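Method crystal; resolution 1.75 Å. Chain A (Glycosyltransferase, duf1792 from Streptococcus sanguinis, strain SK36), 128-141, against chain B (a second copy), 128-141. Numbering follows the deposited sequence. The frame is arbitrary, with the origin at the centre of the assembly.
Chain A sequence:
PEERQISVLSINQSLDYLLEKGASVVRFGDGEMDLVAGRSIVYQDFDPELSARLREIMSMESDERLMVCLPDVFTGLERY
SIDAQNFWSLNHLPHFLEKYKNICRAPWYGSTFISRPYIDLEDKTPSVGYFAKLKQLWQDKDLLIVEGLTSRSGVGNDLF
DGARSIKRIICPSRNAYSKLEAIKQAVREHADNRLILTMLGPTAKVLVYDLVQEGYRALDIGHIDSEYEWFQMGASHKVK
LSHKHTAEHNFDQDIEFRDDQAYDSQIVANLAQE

Chain A 128-141: VGYFAKLKQLWQDK
Chain B, residues 128-141: VGYFAKLKQLWQDK

Where two copies of one helix cross nearly at right angles, contact is confined to a small patch, and small residues at the crossing can leave room for the backbones, or for a partner's side chain, to lie close. The paired 128-141 stretches of this glycosyltransferase illustrate the principle. In each copy a helix already under way at residue 128 runs on toward Trp138(A) or Trp138(B), with phi/psi near -65/-35 and i-to-i+4 hydrogen bonds such as Ala132(A) N to Val128(A) O at 3.1 Å. A type II turn from Trp138(A) to Lys141(A), and likewise in chain B, follows, with Asp140(A) at phi/psi 64/26. The axes approach to 8.7 Å, their N-to-C directions 85° apart, and the stretches bury 599 Å² in total.

Along chain A, Gly129(A) comes first. Lacking a side chain, it lets the aliphatic part of Lys133(B) lie against its backbone, Gly129(A) CA to Lys133(B) CD 3.8 Å; an ideal CB here would sit 3.1 Å from Lys133(B) NZ. Tyr130(A) and Phe131(A), both m at chi1, point away.

Ala132(A) points toward chain B at the crossing, where Ala132(A) CA lies 5.9 Å from Lys133(B) CA; in the reciprocal pair, Lys133(A) CA lies 6.0 Å from Ala132(B) CA. Ala132(A) CB meets Gln136(B) CG at 3.9 Å. Lys133(A), with chi1 m, chi2 t, chi3 -91° and chi4 t, sets CG 3.8 Å from Lys133(B) CG and CD 3.8 Å from Gly129(B) CA. These contacts are between aliphatic carbons, while the ammonium groups of Lys133(A) and Lys133(B) are hydrogen-bonded elsewhere in the structure.

One turn on, Gln136(A) points toward chain B with chi1 t and chi2 p, whereas Gln136(B) is m at both, so the symmetry fails in these side chains. The CG of Gln136(A) packs 3.8 Å from Ala132(B) CB. The modelled Gln136(A) OE1 and Gln136(B) OE1 lie 2.9 Å apart, but the amide orientations are doubtful and the nature of this contact remains open.

Leu137(A) and Trp138(A) stay out of reach, and the turn brings polar groups back to the partner. Gln139(A), m at chi1 and chi2, points toward chain B while Gln139(A) NE2 donates to Lys135(A) O at 3.2 Å, tying the turn to its own helix. Gln139(A) CA is 8.1 Å from Gln139(B) CA. Asp140(A), chi1 m, projects CB sideways, yet its carboxylate comes nearer: Asp140(A) OD1 accepts a weak hydrogen bond from Gln139(B) NE2, 3.3 Å with an N-H...O angle of 138°. Thus close hydrocarbon packing at the crossing gives way to a sparse polar margin.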

# COMPACT_ATOMS: atom_id res chain seq x y z
N VAL A 128 5.31 -4.24 -6.61
CA VAL A 128 3.85 -4.23 -6.60
C VAL A 128 3.33 -3.51 -5.37
O VAL A 128 2.33 -2.79 -5.43
CB VAL A 128 3.32 -5.68 -6.72
CG1 VAL A 128 3.73 -6.50 -5.53
CG2 VAL A 128 1.81 -5.68 -6.83
N GLY A 129 3.99 -3.72 -4.23
CA GLY A 129 3.55 -3.09 -3.00
C GLY A 129 3.90 -1.62 -2.99
O GLY A 129 3.17 -0.81 -2.42
N TYR A 130 5.03 -1.25 -3.61
CA TYR A 130 5.39 0.16 -3.67
C TYR A 130 4.36 0.95 -4.46
O TYR A 130 3.92 2.03 -4.03
CB TYR A 130 6.80 0.34 -4.26
CG TYR A 130 7.92 -0.33 -3.48
CD1 TYR A 130 7.77 -0.64 -2.13
CD2 TYR A 130 9.14 -0.65 -4.09
CE1 TYR A 130 8.79 -1.24 -1.42
CE2 TYR A 130 10.17 -1.25 -3.37
CZ TYR A 130 9.97 -1.56 -2.03
OH TYR A 130 10.97 -2.16 -1.28
N PHE A 131 3.95 0.43 -5.63
CA PHE A 131 2.92 1.12 -6.40
C PHE A 131 1.57 1.11 -5.68
O PHE A 131 0.79 2.05 -5.84
CB PHE A 131 2.77 0.50 -7.80
CG PHE A 131 3.93 0.80 -8.73
CD1 PHE A 131 4.17 2.10 -9.16
CD2 PHE A 131 4.76 -0.22 -9.19
CE1 PHE A 131 5.24 2.38 -10.02
CE2 PHE A 131 5.82 0.05 -10.05
CZ PHE A 131 6.06 1.36 -10.46
N ALA A 132 1.28 0.07 -4.89
CA ALA A 132 0.03 0.08 -4.14
C ALA A 132 -0.00 1.23 -3.13
O ALA A 132 -1.01 1.93 -3.00
CB ALA A 132 -0.20 -1.25 -3.42
N LYS A 133 1.10 1.43 -2.40
CA LYS A 133 1.11 2.50 -1.40
C LYS A 133 1.12 3.88 -2.06
O LYS A 133 0.50 4.82 -1.55
CB LYS A 133 2.32 2.33 -0.48
CG LYS A 133 2.18 1.14 0.47
CD LYS A 133 3.08 1.27 1.68
CE LYS A 133 4.41 0.63 1.47
NZ LYS A 133 5.20 0.54 2.71
N LEU A 134 1.80 4.00 -3.20
CA LEU A 134 1.74 5.24 -3.96
C LEU A 134 0.31 5.55 -4.38
O LEU A 134 -0.17 6.67 -4.20
CB LEU A 134 2.65 5.16 -5.18
CG LEU A 134 4.14 5.41 -5.00
CD1 LEU A 134 4.95 4.71 -6.10
CD2 LEU A 134 4.45 6.92 -5.00
N LYS A 135 -0.39 4.54 -4.93
CA LYS A 135 -1.76 4.78 -5.39
C LYS A 135 -2.65 5.22 -4.24
O LYS A 135 -3.56 6.03 -4.45
CB LYS A 135 -2.36 3.54 -6.07
CG LYS A 135 -1.73 3.17 -7.42
CD LYS A 135 -2.48 2.05 -8.05
CE LYS A 135 -1.93 1.72 -9.41
NZ LYS A 135 -2.44 0.37 -9.78
N GLN A 136 -2.40 4.73 -3.03
CA GLN A 136 -3.21 5.10 -1.88
C GLN A 136 -3.06 6.57 -1.52
O GLN A 136 -3.94 7.14 -0.88
CB GLN A 136 -2.84 4.22 -0.68
CG GLN A 136 -3.84 4.25 0.48
CD GLN A 136 -5.18 3.64 0.13
OE1 GLN A 136 -5.29 2.80 -0.76
NE2 GLN A 136 -6.22 4.07 0.83
N LEU A 137 -1.96 7.20 -1.94
CA LEU A 137 -1.78 8.63 -1.69
C LEU A 137 -2.81 9.47 -2.43
O LEU A 137 -3.22 10.53 -1.93
CB LEU A 137 -0.37 9.04 -2.10
CG LEU A 137 0.79 8.53 -1.24
CD1 LEU A 137 2.10 8.87 -1.92
CD2 LEU A 137 0.74 9.17 0.14
N TRP A 138 -3.25 9.02 -3.60
CA TRP A 138 -4.22 9.78 -4.36
C TRP A 138 -5.56 9.09 -4.53
O TRP A 138 -6.44 9.66 -5.20
CB TRP A 138 -3.66 10.15 -5.74
CG TRP A 138 -3.10 9.01 -6.60
CD1 TRP A 138 -3.82 8.07 -7.29
CD2 TRP A 138 -1.72 8.75 -6.88
NE1 TRP A 138 -2.97 7.23 -7.97
CE2 TRP A 138 -1.68 7.63 -7.75
CE3 TRP A 138 -0.52 9.35 -6.50
CZ2 TRP A 138 -0.47 7.10 -8.22
CZ3 TRP A 138 0.68 8.81 -6.99
CH2 TRP A 138 0.68 7.71 -7.83
N GLN A 139 -5.76 7.90 -3.95
CA GLN A 139 -7.03 7.20 -4.09
C GLN A 139 -8.18 8.07 -3.59
O GLN A 139 -8.13 8.58 -2.47
CB GLN A 139 -7.02 5.88 -3.32
CG GLN A 139 -6.27 4.75 -3.97
CD GLN A 139 -6.71 4.52 -5.39
OE1 GLN A 139 -7.77 3.94 -5.63
NE2 GLN A 139 -5.91 5.01 -6.34
N ASP A 140 -9.20 8.25 -4.44
CA ASP A 140 -10.43 8.98 -4.10
C ASP A 140 -10.17 10.46 -3.80
O ASP A 140 -10.96 11.10 -3.10
CB ASP A 140 -11.16 8.33 -2.91
CG ASP A 140 -11.71 6.95 -3.25
OD1 ASP A 140 -11.28 5.97 -2.60
OD2 ASP A 140 -12.57 6.84 -4.17
N LYS A 141 -9.10 11.03 -4.36
CA LYS A 141 -8.77 12.44 -4.19
C LYS A 141 -9.04 13.17 -5.50
O LYS A 141 -8.88 12.61 -6.58
CB LYS A 141 -7.30 12.62 -3.81
CG LYS A 141 -6.88 11.92 -2.52
CD LYS A 141 -7.55 12.52 -1.30
CE LYS A 141 -6.91 12.02 -0.03
NZ LYS A 141 -5.43 12.16 -0.11
N VAL B 128 0.76 1.79 9.15
CA VAL B 128 0.06 2.61 8.17
C VAL B 128 0.19 2.00 6.77
O VAL B 128 -0.74 2.07 5.97
CB VAL B 128 0.56 4.07 8.23
CG1 VAL B 128 2.02 4.17 7.76
CG2 VAL B 128 -0.37 4.98 7.44
N GLY B 129 1.35 1.43 6.46
CA GLY B 129 1.57 0.87 5.13
C GLY B 129 0.85 -0.44 4.93
O GLY B 129 0.39 -0.74 3.82
N TYR B 130 0.73 -1.24 6.00
CA TYR B 130 -0.03 -2.48 5.92
C TYR B 130 -1.50 -2.19 5.62
O TYR B 130 -2.07 -2.76 4.69
CB TYR B 130 0.08 -3.26 7.24
CG TYR B 130 1.50 -3.65 7.61
CD1 TYR B 130 2.48 -3.79 6.63
CD2 TYR B 130 1.87 -3.81 8.93
CE1 TYR B 130 3.79 -4.13 6.97
CE2 TYR B 130 3.17 -4.14 9.28
CZ TYR B 130 4.13 -4.29 8.29
OH TYR B 130 5.41 -4.61 8.65
N PHE B 131 -2.11 -1.25 6.36
CA PHE B 131 -3.51 -0.93 6.09
C PHE B 131 -3.69 -0.31 4.71
O PHE B 131 -4.74 -0.51 4.09
CB PHE B 131 -4.07 0.02 7.15
CG PHE B 131 -4.30 -0.62 8.49
CD1 PHE B 131 -5.30 -1.56 8.66
CD2 PHE B 131 -3.50 -0.29 9.57
CE1 PHE B 131 -5.51 -2.15 9.90
CE2 PHE B 131 -3.69 -0.88 10.80
CZ PHE B 131 -4.70 -1.80 10.97
N ALA B 132 -2.70 0.44 4.23
CA ALA B 132 -2.81 1.00 2.89
C ALA B 132 -2.85 -0.10 1.83
O ALA B 132 -3.67 -0.07 0.91
CB ALA B 132 -1.65 1.96 2.64
N LYS B 133 -1.97 -1.10 1.95
CA LYS B 133 -1.96 -2.19 0.97
C LYS B 133 -3.20 -3.08 1.11
O LYS B 133 -3.70 -3.60 0.11
CB LYS B 133 -0.68 -3.00 1.11
CG LYS B 133 0.53 -2.26 0.64
CD LYS B 133 1.65 -3.20 0.34
CE LYS B 133 2.51 -3.39 1.54
NZ LYS B 133 3.77 -4.08 1.23
N LEU B 134 -3.71 -3.26 2.34
CA LEU B 134 -4.97 -3.98 2.51
C LEU B 134 -6.11 -3.27 1.78
O LEU B 134 -6.89 -3.90 1.05
CB LEU B 134 -5.29 -4.15 4.00
CG LEU B 134 -4.53 -5.25 4.74
CD1 LEU B 134 -4.48 -4.89 6.22
CD2 LEU B 134 -5.21 -6.61 4.52
N LYS B 135 -6.21 -1.94 1.95
CA LYS B 135 -7.28 -1.19 1.30
C LYS B 135 -7.19 -1.30 -0.21
O LYS B 135 -8.22 -1.25 -0.90
CB LYS B 135 -7.21 0.29 1.74
CG LYS B 135 -7.52 0.57 3.22
CD LYS B 135 -7.43 2.10 3.49
CE LYS B 135 -7.87 2.47 4.90
NZ LYS B 135 -7.51 3.88 5.26
N GLN B 136 -5.98 -1.44 -0.75
CA GLN B 136 -5.81 -1.57 -2.19
C GLN B 136 -6.40 -2.87 -2.73
O GLN B 136 -6.69 -2.96 -3.93
CB GLN B 136 -4.33 -1.47 -2.54
CG GLN B 136 -3.84 -0.02 -2.57
CD GLN B 136 -4.47 0.78 -3.70
OE1 GLN B 136 -5.24 1.71 -3.45
NE2 GLN B 136 -4.16 0.42 -4.95
N LEU B 137 -6.58 -3.87 -1.87
CA LEU B 137 -7.22 -5.12 -2.30
C LEU B 137 -8.69 -4.90 -2.67
O LEU B 137 -9.20 -5.56 -3.58
CB LEU B 137 -7.10 -6.18 -1.21
CG LEU B 137 -5.69 -6.72 -0.97
CD1 LEU B 137 -5.71 -7.73 0.17
CD2 LEU B 137 -5.16 -7.36 -2.23
N TRP B 138 -9.37 -3.95 -2.01
CA TRP B 138 -10.78 -3.70 -2.31
C TRP B 138 -11.05 -2.33 -2.92
O TRP B 138 -12.22 -2.01 -3.16
CB TRP B 138 -11.63 -3.91 -1.04
CG TRP B 138 -11.19 -3.19 0.21
CD1 TRP B 138 -11.35 -1.87 0.51
CD2 TRP B 138 -10.54 -3.78 1.34
NE1 TRP B 138 -10.84 -1.60 1.77
CE2 TRP B 138 -10.32 -2.76 2.29
CE3 TRP B 138 -10.10 -5.08 1.63
CZ2 TRP B 138 -9.70 -2.99 3.51
CZ3 TRP B 138 -9.47 -5.31 2.85
CH2 TRP B 138 -9.28 -4.27 3.77
N GLN B 139 -10.03 -1.53 -3.22
CA GLN B 139 -10.24 -0.21 -3.81
C GLN B 139 -11.00 -0.33 -5.13
O GLN B 139 -10.57 -1.03 -6.04
CB GLN B 139 -8.91 0.50 -4.04
CG GLN B 139 -8.26 1.09 -2.80
CD GLN B 139 -9.18 2.00 -2.02
OE1 GLN B 139 -9.58 1.68 -0.89
NE2 GLN B 139 -9.52 3.14 -2.60
N ASP B 140 -12.13 0.38 -5.22
CA ASP B 140 -12.96 0.45 -6.42
C ASP B 140 -13.54 -0.92 -6.80
O ASP B 140 -13.79 -1.19 -7.97
CB ASP B 140 -12.20 1.03 -7.62
CG ASP B 140 -11.81 2.48 -7.40
OD1 ASP B 140 -12.72 3.31 -7.19
OD2 ASP B 140 -10.60 2.78 -7.44
N LYS B 141 -13.75 -1.79 -5.81
CA LYS B 141 -14.34 -3.10 -6.02
C LYS B 141 -15.76 -3.13 -5.47
O LYS B 141 -16.06 -2.49 -4.46
CB LYS B 141 -13.51 -4.19 -5.35
CG LYS B 141 -12.08 -4.31 -5.83
CD LYS B 141 -12.01 -4.82 -7.25
CE LYS B 141 -10.58 -5.17 -7.59
NZ LYS B 141 -9.95 -6.01 -6.53